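Local coordinates for protein tetracycline Repressor, class A (Pseudomonas sp., PDB 5MRU) that represses the tetracycline resistance gene tetA by binding its operator through a helix-turn-helix, and loses affinity for that DNA when tetracycline binds, at the interface of chains A and B. Numbering follows the deposited sequence. Chains: chain A/B, Tetracycline Repressor, class A.

The interface of chains A and B. Residues chain A 100-103, 138-139, 142; chain B 147, 150-151.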
loop_
_atom_site.group_PDB
_atom_site.type_symbol
_atom_site.label_atom_id
_atom_site.label_comp_id
_atom_site.label_asym_id
_atom_site.label_seq_id
_atom_site.Cartn_x
_atom_site.Cartn_y
_atom_site.Cartn_z
ATOM N N HIS A 100 2.013 -8.621 -3.622
ATOM C CA HIS A 100 1.833 -9.152 -2.263
ATOM C C HIS A 100 0.483 -8.856 -1.693
ATOM O O HIS A 100 -0.012 -9.568 -0.825
ATOM C CB HIS A 100 2.846 -8.529 -1.331
ATOM C CG HIS A 100 2.699 -8.987 0.059
ATOM N ND1 HIS A 100 3.341 -10.103 0.534
ATOM C CD2 HIS A 100 1.927 -8.537 1.071
ATOM C CE1 HIS A 100 2.999 -10.310 1.792
ATOM N NE2 HIS A 100 2.115 -9.389 2.135
ATOM N N ALA A 101 -0.098 -7.763 -2.167
ATOM C CA ALA A 101 -1.368 -7.287 -1.637
ATOM C C ALA A 101 -2.438 -8.335 -1.783
ATOM O O ALA A 101 -2.562 -8.964 -2.834
ATOM C CB ALA A 101 -1.786 -6.025 -2.364
ATOM N N GLY A 102 -3.202 -8.539 -0.719
ATOM C CA GLY A 102 -4.229 -9.536 -0.725
ATOM C C GLY A 102 -3.748 -10.954 -0.542
ATOM O O GLY A 102 -4.557 -11.843 -0.495
ATOM N N THR A 103 -2.454 -11.196 -0.431
ATOM C CA THR A 103 -2.014 -12.563 -0.216
ATOM C C THR A 103 -2.151 -12.833 1.262
ATOM O O THR A 103 -2.198 -11.911 2.066
ATOM C CB THR A 103 -0.559 -12.865 -0.669
ATOM O OG1 THR A 103 0.380 -12.070 0.067
ATOM C CG2 THR A 103 -0.371 -12.647 -2.171
ATOM N N SER A 138 2.981 -4.347 8.500
ATOM C CA SER A 138 2.693 -4.903 7.193
ATOM C C SER A 138 1.957 -3.912 6.236
ATOM O O SER A 138 2.378 -3.659 5.089
ATOM C CB SER A 138 1.914 -6.183 7.408
ATOM O OG SER A 138 1.523 -6.722 6.189
ATOM N N TYR A 139 0.884 -3.317 6.723
ATOM C CA TYR A 139 0.123 -2.350 5.937
ATOM C C TYR A 139 0.921 -1.117 5.585
ATOM O O TYR A 139 0.842 -0.635 4.447
ATOM C CB TYR A 139 -1.149 -1.996 6.657
ATOM C CG TYR A 139 -2.109 -3.143 6.649
ATOM C CD1 TYR A 139 -1.916 -4.248 5.805
ATOM C CD2 TYR A 139 -3.230 -3.116 7.437
ATOM C CE1 TYR A 139 -2.815 -5.290 5.764
ATOM C CE2 TYR A 139 -4.143 -4.154 7.410
ATOM C CZ TYR A 139 -3.927 -5.242 6.583
ATOM O OH TYR A 139 -4.853 -6.272 6.561
ATOM N N VAL A 142 3.846 -2.242 2.804
ATOM C CA VAL A 142 3.262 -2.451 1.479
ATOM C C VAL A 142 2.901 -1.060 0.916
ATOM O O VAL A 142 3.234 -0.713 -0.229
ATOM C CB VAL A 142 2.032 -3.384 1.596
ATOM C CG1 VAL A 142 1.307 -3.510 0.298
ATOM C CG2 VAL A 142 2.458 -4.765 2.039
ATOM N N GLU B 147 -4.618 -3.759 0.535
ATOM C CA GLU B 147 -4.750 -5.146 0.962
ATOM C C GLU B 147 -6.208 -5.484 1.070
ATOM O O GLU B 147 -6.637 -6.543 0.615
ATOM C CB GLU B 147 -4.010 -5.415 2.251
ATOM C CG GLU B 147 -2.494 -5.248 2.137
ATOM C CD GLU B 147 -1.779 -6.576 2.146
ATOM O OE1 GLU B 147 -2.433 -7.573 1.777
ATOM O OE2 GLU B 147 -0.587 -6.628 2.528
ATOM N N ALA B 150 -7.587 -5.701 -2.879
ATOM C CA ALA B 150 -7.077 -6.854 -3.562
ATOM C C ALA B 150 -7.618 -8.173 -3.016
ATOM O O ALA B 150 -7.987 -9.053 -3.768
ATOM C CB ALA B 150 -5.575 -6.833 -3.398
ATOM N N GLY B 151 -7.618 -8.334 -1.693
ATOM C CA GLY B 151 -8.140 -9.541 -1.051
ATOM C C GLY B 151 -9.539 -9.824 -1.561
ATOM O O GLY B 151 -9.877 -10.962 -1.917
HETATM O O HOH W 1 0.563 -8.275 4.288
HETATM O O HOH W 2 -1.074 -9.714 2.607
#
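B:Glu147, on helix 127-153 of one subunit, reaches across the homodimer interface between helix 127-153 of chain A and the turn that follows its short helix 96-100. Its CG lies anti to the carbonyl carbon (chi1 -64°) and the chain bends at chi2 (-107°), which carries the carboxylate to the turn. There OE1 of B:Glu147 accepts a hydrogen bond from the backbone N of A:Gly102 at 2.8 Å, fairly straight at the hydrogen but arriving from above the carboxylate plane. The tight part is carbon packing nearer the backbone: CE1 of A:Tyr139 lies 3.6 Å from CG of B:Glu147, the side chains crossing obliquely. A:Val142 CG2 packs beside OE2 of B:Glu147, 3.6 Å away. Against the turn itself, B:Ala150 CB and B:Gly151 pack more loosely, CA of A:Gly102 3.9 Å from CA of B:Gly151. The looser side of the carboxylate is bridged by water at both oxygens: water 1 joins OE2 to the A:Ser138 hydroxyl OG, water 2 joins OE1 to the A:Thr103 carbonyl O, and the waters bond each other. OE2 of B:Glu147 also sits in plane at the edge of the A:His100 imidazole, 3.5 Å from CD2 of A:His100, where its charge may polarise the ring. OG1 of A:Thr103 caps one ring face and donates a hydrogen bond to a lone pair of A:His100 O at 2.7 Å, which should brace the turn. The contact thus ties the partner subunit to the turn directly following A:His100, a magnesium-binding residue of the tetracycline pocket, and may couple inducer binding to the dimer interface.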